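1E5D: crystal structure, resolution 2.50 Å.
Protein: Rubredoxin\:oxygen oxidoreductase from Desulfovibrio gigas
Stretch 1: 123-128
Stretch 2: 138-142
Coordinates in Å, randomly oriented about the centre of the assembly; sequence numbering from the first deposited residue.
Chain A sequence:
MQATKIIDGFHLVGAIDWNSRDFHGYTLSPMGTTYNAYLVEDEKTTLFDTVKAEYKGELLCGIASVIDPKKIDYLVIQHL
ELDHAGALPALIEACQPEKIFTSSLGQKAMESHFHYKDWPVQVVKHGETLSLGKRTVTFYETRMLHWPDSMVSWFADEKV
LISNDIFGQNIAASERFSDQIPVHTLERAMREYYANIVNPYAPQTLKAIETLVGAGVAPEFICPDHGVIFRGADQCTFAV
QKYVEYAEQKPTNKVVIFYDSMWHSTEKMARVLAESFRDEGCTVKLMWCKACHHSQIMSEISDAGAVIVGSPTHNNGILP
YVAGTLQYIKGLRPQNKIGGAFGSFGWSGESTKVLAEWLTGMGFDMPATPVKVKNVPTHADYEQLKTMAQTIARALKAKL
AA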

# COMPACT_ATOMS: atom_id res chain seq x y z
N VAL A 123 8.14 11.56 -38.65
CA VAL A 123 7.08 12.15 -37.85
C VAL A 123 5.85 12.49 -38.68
O VAL A 123 5.97 13.18 -39.69
CB VAL A 123 7.59 13.44 -37.18
CG1 VAL A 123 6.45 14.24 -36.57
CG2 VAL A 123 8.64 13.07 -36.14
N VAL A 124 4.69 12.02 -38.25
CA VAL A 124 3.44 12.43 -38.88
C VAL A 124 2.75 13.48 -38.01
O VAL A 124 2.99 13.54 -36.81
CB VAL A 124 2.50 11.25 -39.15
CG1 VAL A 124 3.09 10.37 -40.24
CG2 VAL A 124 2.25 10.44 -37.89
N LYS A 125 1.93 14.30 -38.63
CA LYS A 125 1.30 15.47 -38.04
C LYS A 125 -0.20 15.26 -37.88
O LYS A 125 -0.80 14.44 -38.59
CB LYS A 125 1.58 16.69 -38.91
CG LYS A 125 2.14 17.91 -38.23
CD LYS A 125 2.76 18.86 -39.25
CE LYS A 125 1.76 19.88 -39.76
NZ LYS A 125 2.15 21.27 -39.38
N HIS A 126 -0.82 15.98 -36.95
CA HIS A 126 -2.25 15.78 -36.72
C HIS A 126 -3.01 16.04 -38.01
O HIS A 126 -2.91 17.11 -38.61
CB HIS A 126 -2.74 16.66 -35.58
CG HIS A 126 -4.22 16.59 -35.35
ND1 HIS A 126 -4.84 15.50 -34.78
CD2 HIS A 126 -5.21 17.47 -35.62
CE1 HIS A 126 -6.15 15.71 -34.71
NE2 HIS A 126 -6.40 16.91 -35.22
N GLY A 127 -3.78 15.06 -38.48
CA GLY A 127 -4.57 15.26 -39.68
C GLY A 127 -3.84 14.83 -40.94
O GLY A 127 -4.42 14.71 -42.02
N GLU A 128 -2.53 14.59 -40.84
CA GLU A 128 -1.80 14.17 -42.04
C GLU A 128 -2.36 12.84 -42.55
O GLU A 128 -2.83 12.01 -41.78
CB GLU A 128 -0.32 14.07 -41.75
CG GLU A 128 0.60 13.54 -42.83
CD GLU A 128 2.05 13.86 -42.49
OE1 GLU A 128 2.28 14.87 -41.78
OE2 GLU A 128 2.98 13.13 -42.89
N THR A 138 -5.32 8.09 -42.18
CA THR A 138 -5.20 9.45 -41.65
C THR A 138 -4.84 9.46 -40.17
O THR A 138 -5.40 8.71 -39.37
CB THR A 138 -6.50 10.23 -41.89
OG1 THR A 138 -6.72 10.32 -43.30
CG2 THR A 138 -6.39 11.65 -41.35
N PHE A 139 -3.89 10.31 -39.79
CA PHE A 139 -3.38 10.31 -38.43
C PHE A 139 -3.94 11.44 -37.58
O PHE A 139 -3.88 12.61 -37.97
CB PHE A 139 -1.85 10.43 -38.41
CG PHE A 139 -1.17 9.27 -39.13
CD1 PHE A 139 -1.40 7.97 -38.73
CD2 PHE A 139 -0.30 9.50 -40.18
CE1 PHE A 139 -0.78 6.91 -39.38
CE2 PHE A 139 0.31 8.45 -40.83
CZ PHE A 139 0.07 7.15 -40.43
N TYR A 140 -4.46 11.08 -36.40
CA TYR A 140 -4.92 12.11 -35.48
C TYR A 140 -4.14 12.04 -34.17
O TYR A 140 -3.79 10.97 -33.69
CB TYR A 140 -6.43 12.00 -35.22
CG TYR A 140 -7.24 12.31 -36.46
CD1 TYR A 140 -7.26 13.60 -36.98
CD2 TYR A 140 -7.97 11.33 -37.11
CE1 TYR A 140 -7.99 13.90 -38.12
CE2 TYR A 140 -8.70 11.62 -38.25
CZ TYR A 140 -8.71 12.90 -38.74
OH TYR A 140 -9.44 13.18 -39.87
N GLU A 141 -3.86 13.22 -33.62
CA GLU A 141 -3.14 13.28 -32.35
C GLU A 141 -4.12 13.29 -31.19
O GLU A 141 -5.18 13.91 -31.23
CB GLU A 141 -2.23 14.50 -32.30
CG GLU A 141 -1.12 14.50 -33.33
CD GLU A 141 -0.14 15.65 -33.12
OE1 GLU A 141 -0.53 16.68 -32.54
OE2 GLU A 141 1.02 15.50 -33.54
N THR A 142 -3.74 12.57 -30.15
CA THR A 142 -4.55 12.41 -28.95
C THR A 142 -3.67 12.53 -27.72
O THR A 142 -3.67 11.64 -26.87
CB THR A 142 -5.29 11.06 -28.96
OG1 THR A 142 -4.43 10.01 -29.43
CG2 THR A 142 -6.46 11.09 -29.93

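Stretch 1 leaves a strand at its start and folds through a type II turn, Lys 125 to Glu 128, against the strand of residues 138-141; together they bury 440 Å², summed over both sides. Val 123 takes no part in the contact. Val 124, by contrast, points its CA-to-CB bond toward stretch 2, and its CG1 lies 3.4 Å from CE2 of Phe 139. Both residues are buried, and the compact branched side chain fits closely against the ring, an apolar pairing suited to a site shielded from solvent.

Lys 125 directs its CB away and leaves its side chain exposed, so its contribution is mainly through the backbone. Its O accepts a hydrogen bond from N of Glu 128 (2.8 Å), closing the turn, while its N donates to OE1 of Glu 128 at 3.2 Å.

His 126 has the most area covered in stretch 1. With chi1 in the t well, its ring reaches the backbone of the neighbouring strand, where ND1 accepts a nearly linear hydrogen bond from N of Glu 141 (2.7 Å, 173°). The donor lies near the ring plane, where the lone pair of an unprotonated imidazole nitrogen is directed. The His 126 ring also meets that of Tyr 140 obliquely, His 126 CE1 lying 3.3 Å from Tyr 140 CD1, and His 126 CB packs 3.5 Å from Glu 141 CG.

Gly 127 adopts phi/psi of 92/-12°, where a CB would be jammed against the carbonyl O of His 126; this alone calls for glycine. Its N donates to O of Phe 139 at a short 2.5 Å, and its CA lies 4.0 Å from CE1 of Tyr 140.

Glu 128 completes the backbone pairing: its O accepts from N of Phe 139 (2.8 Å, 174°) and also receives a CA-H...O contact from CA of Thr 138 at 3.5 Å. Phe 139 thus uses both its N and O to anchor the turn.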